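Local coordinates for protein dehydroquinate synthase (Thermus thermophilus, PDB 1UJN) that probably converts the seven-carbon sugar phosphate DAHP into 3-dehydroquinate with release of phosphate, using NAD and a zinc or cobalt ion in the shikimate pathway, at residues F102-Y113 and N141-P149. Sequence-based numbering, arbitrary orientation.
Sequences FVAATYLRGVAY and NLVGAFHFP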
ATOM      1  N   PHE A 102       5.349   3.365   5.832  1.00 18.14           N
ATOM      2  CA  PHE A 102       4.053   2.743   5.567  1.00 16.54           C
ATOM      3  C   PHE A 102       2.945   3.796   5.579  1.00 18.43           C
ATOM      4  O   PHE A 102       2.001   3.731   4.781  1.00 16.41           O
ATOM      5  CB  PHE A 102       3.779   1.647   6.601  1.00 16.23           C
ATOM      6  CG  PHE A 102       2.502   0.889   6.356  1.00 15.93           C
ATOM      7  CD1 PHE A 102       2.212   0.376   5.093  1.00 16.24           C
ATOM      8  CD2 PHE A 102       1.592   0.686   7.391  1.00 15.92           C
ATOM      9  CE1 PHE A 102       1.034  -0.330   4.861  1.00 19.05           C
ATOM     10  CE2 PHE A 102       0.405  -0.021   7.174  1.00 17.40           C
ATOM     11  CZ  PHE A 102       0.124  -0.530   5.905  1.00 19.97           C
ATOM     12  N   VAL A 103       3.063   4.765   6.483  1.00 16.98           N
ATOM     13  CA  VAL A 103       2.096   5.855   6.546  1.00 16.83           C
ATOM     14  C   VAL A 103       2.182   6.615   5.215  1.00 17.94           C
ATOM     15  O   VAL A 103       1.166   6.918   4.606  1.00 17.55           O
ATOM     16  CB  VAL A 103       2.415   6.811   7.717  1.00 16.86           C
ATOM     17  CG1 VAL A 103       1.631   8.117   7.573  1.00 18.47           C
ATOM     18  CG2 VAL A 103       2.045   6.129   9.041  1.00 17.22           C
ATOM     19  N   ALA A 104       3.398   6.904   4.761  1.00 17.92           N
ATOM     20  CA  ALA A 104       3.587   7.611   3.488  1.00 16.46           C
ATOM     21  C   ALA A 104       3.047   6.799   2.315  1.00 16.71           C
ATOM     22  O   ALA A 104       2.471   7.356   1.377  1.00 17.28           O
ATOM     23  CB  ALA A 104       5.066   7.906   3.261  1.00 19.76           C
ATOM     24  N   ALA A 105       3.249   5.485   2.357  1.00 14.80           N
ATOM     25  CA  ALA A 105       2.786   4.617   1.285  1.00 16.28           C
ATOM     26  C   ALA A 105       1.274   4.563   1.153  1.00 17.71           C
ATOM     27  O   ALA A 105       0.763   4.297   0.067  1.00 17.33           O
ATOM     28  CB  ALA A 105       3.323   3.199   1.486  1.00 15.83           C
ATOM     29  N   THR A 106       0.560   4.844   2.238  1.00 17.36           N
ATOM     30  CA  THR A 106      -0.888   4.730   2.214  1.00 19.12           C
ATOM     31  C   THR A 106      -1.718   5.984   2.422  1.00 18.52           C
ATOM     32  O   THR A 106      -2.905   5.985   2.100  1.00 17.19           O
ATOM     33  CB  THR A 106      -1.333   3.661   3.225  1.00 18.29           C
ATOM     34  OG1 THR A 106      -0.880   4.026   4.535  1.00 17.48           O
ATOM     35  CG2 THR A 106      -0.734   2.294   2.843  1.00 16.40           C
ATOM     36  N   TYR A 107      -1.118   7.041   2.962  1.00 17.25           N
ATOM     37  CA  TYR A 107      -1.853   8.287   3.167  1.00 17.37           C
ATOM     38  C   TYR A 107      -2.221   8.801   1.774  1.00 18.54           C
ATOM     39  O   TYR A 107      -1.340   9.003   0.936  1.00 17.46           O
ATOM     40  CB  TYR A 107      -0.981   9.319   3.897  1.00 18.52           C
ATOM     41  CG  TYR A 107      -1.684  10.647   4.131  1.00 19.29           C
ATOM     42  CD1 TYR A 107      -2.819  10.722   4.935  1.00 21.03           C
ATOM     43  CD2 TYR A 107      -1.236  11.817   3.513  1.00 18.90           C
ATOM     44  CE1 TYR A 107      -3.497  11.928   5.120  1.00 20.03           C
ATOM     45  CE2 TYR A 107      -1.908  13.033   3.692  1.00 21.47           C
ATOM     46  CZ  TYR A 107      -3.039  13.075   4.496  1.00 22.52           C
ATOM     47  OH  TYR A 107      -3.719  14.263   4.679  1.00 23.59           O
ATOM     48  N   LEU A 108      -3.519   8.997   1.531  1.00 19.00           N
ATOM     49  CA  LEU A 108      -4.022   9.455   0.231  1.00 19.61           C
ATOM     50  C   LEU A 108      -3.524   8.545  -0.895  1.00 17.50           C
ATOM     51  O   LEU A 108      -3.372   8.963  -2.039  1.00 18.52           O
ATOM     52  CB  LEU A 108      -3.598  10.905  -0.028  1.00 21.21           C
ATOM     53  CG  LEU A 108      -4.083  11.920   1.016  1.00 21.82           C
ATOM     54  CD1 LEU A 108      -3.573  13.309   0.670  1.00 20.96           C
ATOM     55  CD2 LEU A 108      -5.605  11.900   1.079  1.00 24.64           C
ATOM     56  N   ARG A 109      -3.291   7.285  -0.543  1.00 18.62           N
ATOM     57  CA  ARG A 109      -2.810   6.250  -1.446  1.00 17.73           C
ATOM     58  C   ARG A 109      -1.350   6.440  -1.848  1.00 18.51           C
ATOM     59  O   ARG A 109      -0.893   5.872  -2.841  1.00 19.78           O
ATOM     60  CB  ARG A 109      -3.702   6.125  -2.698  1.00 17.93           C
ATOM     61  CG  ARG A 109      -5.177   5.878  -2.379  1.00 20.83           C
ATOM     62  CD  ARG A 109      -5.925   5.282  -3.568  1.00 22.01           C
ATOM     63  NE  ARG A 109      -7.349   5.122  -3.291  1.00 23.59           N
ATOM     64  CZ  ARG A 109      -8.270   6.052  -3.522  1.00 25.99           C
ATOM     65  NH1 ARG A 109      -7.921   7.226  -4.042  1.00 23.25           N
ATOM     66  NH2 ARG A 109      -9.546   5.806  -3.238  1.00 25.73           N
ATOM     67  N   GLY A 110      -0.622   7.238  -1.075  1.00 18.37           N
ATOM     68  CA  GLY A 110       0.789   7.409  -1.353  1.00 17.83           C
ATOM     69  C   GLY A 110       1.342   8.800  -1.559  1.00 17.44           C
ATOM     70  O   GLY A 110       0.938   9.508  -2.475  1.00 18.63           O
ATOM     71  N   VAL A 111       2.281   9.179  -0.695  1.00 17.43           N
ATOM     72  CA  VAL A 111       2.958  10.463  -0.789  1.00 17.88           C
ATOM     73  C   VAL A 111       4.454  10.204  -0.638  1.00 17.38           C
ATOM     74  O   VAL A 111       4.875   9.157  -0.138  1.00 17.37           O
ATOM     75  CB  VAL A 111       2.510  11.455   0.308  1.00 18.25           C
ATOM     76  CG1 VAL A 111       1.014  11.761   0.154  1.00 16.56           C
ATOM     77  CG2 VAL A 111       2.812  10.882   1.700  1.00 17.01           C
ATOM     78  N   ALA A 112       5.259  11.156  -1.078  1.00 18.32           N
ATOM     79  CA  ALA A 112       6.708  11.011  -0.988  1.00 16.93           C
ATOM     80  C   ALA A 112       7.193  11.103   0.452  1.00 18.24           C
ATOM     81  O   ALA A 112       6.551  11.727   1.300  1.00 16.75           O
ATOM     82  CB  ALA A 112       7.380  12.098  -1.822  1.00 19.22           C
ATOM     83  N   TYR A 113       8.308  10.445   0.744  1.00 19.09           N
ATOM     84  CA  TYR A 113       8.883  10.563   2.074  1.00 17.60           C
ATOM     85  C   TYR A 113      10.399  10.585   1.985  1.00 17.46           C
ATOM     86  O   TYR A 113      10.988  10.041   1.044  1.00 16.72           O
ATOM     87  CB  TYR A 113       8.399   9.460   3.027  1.00 17.26           C
ATOM     88  CG  TYR A 113       8.993   8.084   2.849  1.00 18.48           C
ATOM     89  CD1 TYR A 113       8.541   7.230   1.853  1.00 18.97           C
ATOM     90  CD2 TYR A 113       9.962   7.616   3.731  1.00 19.16           C
ATOM     91  CE1 TYR A 113       9.033   5.928   1.747  1.00 21.15           C
ATOM     92  CE2 TYR A 113      10.463   6.319   3.631  1.00 19.80           C
ATOM     93  CZ  TYR A 113       9.990   5.483   2.646  1.00 19.80           C
ATOM     94  OH  TYR A 113      10.448   4.184   2.579  1.00 22.18           O
ATOM     95  N   ASN A 141       5.855  -7.697  11.521  1.00 23.84           N
ATOM     96  CA  ASN A 141       5.862  -7.330  10.106  1.00 24.99           C
ATOM     97  C   ASN A 141       4.914  -8.112   9.197  1.00 25.06           C
ATOM     98  O   ASN A 141       5.347  -8.692   8.199  1.00 27.62           O
ATOM     99  CB  ASN A 141       7.286  -7.469   9.574  1.00 25.40           C
ATOM    100  CG  ASN A 141       8.294  -6.696  10.401  1.00 25.92           C
ATOM    101  OD1 ASN A 141       8.172  -5.484  10.564  1.00 26.92           O
ATOM    102  ND2 ASN A 141       9.298  -7.395  10.932  1.00 25.63           N
ATOM    103  N   LEU A 142       3.627  -8.111   9.520  1.00 21.56           N
ATOM    104  CA  LEU A 142       2.663  -8.834   8.703  1.00 21.44           C
ATOM    105  C   LEU A 142       1.820  -7.912   7.830  1.00 20.43           C
ATOM    106  O   LEU A 142       1.040  -8.378   7.004  1.00 22.41           O
ATOM    107  CB  LEU A 142       1.754  -9.682   9.595  1.00 22.31           C
ATOM    108  CG  LEU A 142       2.467 -10.791  10.375  1.00 24.20           C
ATOM    109  CD1 LEU A 142       1.463 -11.519  11.257  1.00 24.74           C
ATOM    110  CD2 LEU A 142       3.121 -11.758   9.410  1.00 23.95           C
ATOM    111  N   VAL A 143       1.979  -6.607   8.022  1.00 19.26           N
ATOM    112  CA  VAL A 143       1.234  -5.614   7.251  1.00 20.48           C
ATOM    113  C   VAL A 143       2.222  -4.552   6.806  1.00 20.75           C
ATOM    114  O   VAL A 143       3.034  -4.078   7.599  1.00 20.03           O
ATOM    115  CB  VAL A 143       0.131  -4.945   8.099  1.00 20.11           C
ATOM    116  CG1 VAL A 143      -0.700  -3.994   7.229  1.00 21.96           C
ATOM    117  CG2 VAL A 143      -0.766  -6.020   8.719  1.00 21.33           C
ATOM    118  N   GLY A 144       2.174  -4.180   5.535  1.00 19.82           N
ATOM    119  CA  GLY A 144       3.117  -3.178   5.090  1.00 17.45           C
ATOM    120  C   GLY A 144       2.976  -2.826   3.635  1.00 18.40           C
ATOM    121  O   GLY A 144       1.923  -3.025   3.031  1.00 16.86           O
ATOM    122  N   ALA A 145       4.063  -2.309   3.077  1.00 15.57           N
ATOM    123  CA  ALA A 145       4.077  -1.898   1.689  1.00 16.64           C
ATOM    124  C   ALA A 145       5.496  -1.663   1.227  1.00 17.11           C
ATOM    125  O   ALA A 145       6.359  -1.276   2.016  1.00 17.26           O
ATOM    126  CB  ALA A 145       3.276  -0.604   1.533  1.00 16.36           C
ATOM    127  N   PHE A 146       5.747  -1.919  -0.051  1.00 18.15           N
ATOM    128  CA  PHE A 146       7.056  -1.627  -0.606  1.00 18.46           C
ATOM    129  C   PHE A 146       6.898  -0.197  -1.109  1.00 19.32           C
ATOM    130  O   PHE A 146       6.143   0.066  -2.052  1.00 19.71           O
ATOM    131  CB  PHE A 146       7.395  -2.583  -1.750  1.00 21.50           C
ATOM    132  CG  PHE A 146       7.831  -3.940  -1.279  1.00 22.40           C
ATOM    133  CD1 PHE A 146       6.962  -5.023  -1.329  1.00 23.20           C
ATOM    134  CD2 PHE A 146       9.107  -4.125  -0.748  1.00 23.84           C
ATOM    135  CE1 PHE A 146       7.358  -6.275  -0.853  1.00 24.16           C
ATOM    136  CE2 PHE A 146       9.511  -5.372  -0.268  1.00 25.05           C
ATOM    137  CZ  PHE A 146       8.631  -6.446  -0.323  1.00 25.46           C
ATOM    138  N   HIS A 147       7.577   0.730  -0.442  1.00 16.66           N
ATOM    139  CA  HIS A 147       7.498   2.140  -0.786  1.00 18.41           C
ATOM    140  C   HIS A 147       8.890   2.714  -0.558  1.00 18.43           C
ATOM    141  O   HIS A 147       9.405   2.696   0.561  1.00 18.21           O
ATOM    142  CB  HIS A 147       6.468   2.829   0.109  1.00 18.31           C
ATOM    143  CG  HIS A 147       6.115   4.215  -0.331  1.00 18.13           C
ATOM    144  ND1 HIS A 147       5.769   4.515  -1.629  1.00 19.30           N
ATOM    145  CD2 HIS A 147       6.050   5.379   0.355  1.00 18.82           C
ATOM    146  CE1 HIS A 147       5.506   5.806  -1.727  1.00 22.75           C
ATOM    147  NE2 HIS A 147       5.669   6.354  -0.536  1.00 20.95           N
ATOM    148  N   PHE A 148       9.500   3.197  -1.635  1.00 19.55           N
ATOM    149  CA  PHE A 148      10.856   3.721  -1.565  1.00 18.80           C
ATOM    150  C   PHE A 148      10.934   5.190  -1.236  1.00 17.40           C
ATOM    151  O   PHE A 148      10.116   5.984  -1.694  1.00 19.58           O
ATOM    152  CB  PHE A 148      11.583   3.475  -2.888  1.00 17.74           C
ATOM    153  CG  PHE A 148      11.622   2.039  -3.289  1.00 19.79           C
ATOM    154  CD1 PHE A 148      10.560   1.469  -3.969  1.00 21.64           C
ATOM    155  CD2 PHE A 148      12.699   1.237  -2.933  1.00 19.82           C
ATOM    156  CE1 PHE A 148      10.563   0.115  -4.290  1.00 23.31           C
ATOM    157  CE2 PHE A 148      12.711  -0.125  -3.247  1.00 22.48           C
ATOM    158  CZ  PHE A 148      11.639  -0.682  -3.927  1.00 22.18           C
ATOM    159  N   PRO A 149      11.944   5.574  -0.443  1.00 18.03           N
ATOM    160  CA  PRO A 149      12.103   6.983  -0.082  1.00 18.24           C
ATOM    161  C   PRO A 149      12.570   7.763  -1.301  1.00 18.36           C
ATOM    162  O   PRO A 149      13.120   7.194  -2.249  1.00 18.39           O
ATOM    163  CB  PRO A 149      13.155   6.943   1.023  1.00 18.58           C
ATOM    164  CG  PRO A 149      14.019   5.792   0.624  1.00 18.29           C
ATOM    165  CD  PRO A 149      13.003   4.746   0.163  1.00 18.63           C
TER
HETATM  166  O   HOH W   1       8.869   8.439  -1.436  1.00 17.86           O
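The beta-hairpin of strands 131-136 and 144-146, beside the probable NAD site, packs through Ala-145, and through His-147 just past the strand, on the C-terminal end of helix 94-106 and the turn into strand 112-117. The His-147 imidazole enters between this helix and the start of strand 112-117: CG lies anti to the backbone N (chi1 -169°), which carries NE2 to Val-111 O, 2.9 Å away, in a nearly straight bond (166°) close to the ring plane. Ala-105 CA sits over one face of this imidazole, 3.7 Å from its centroid. Tyr-113 runs antiparallel to His-147, its ring offset with little overlap and the planes 28° apart; its OH donates to His-147 O at 2.7 Å, while Pro-149 CA lies over one face of the phenol. A phenylalanine in place of Tyr-113 would probably leave His-147 O without this hydroxyl donor and the ring less firmly fixed. At the other end, Phe-102 takes Gly-144 CA over a ring face and meets Ala-145 CB at its edge; Tyr-70 of the same chain stacks on this ring, and Tyr-70 of the second subunit packs there too. One water bridges the segments, accepting from Tyr-113 N and donating to Phe-148 O at 2.8 Å.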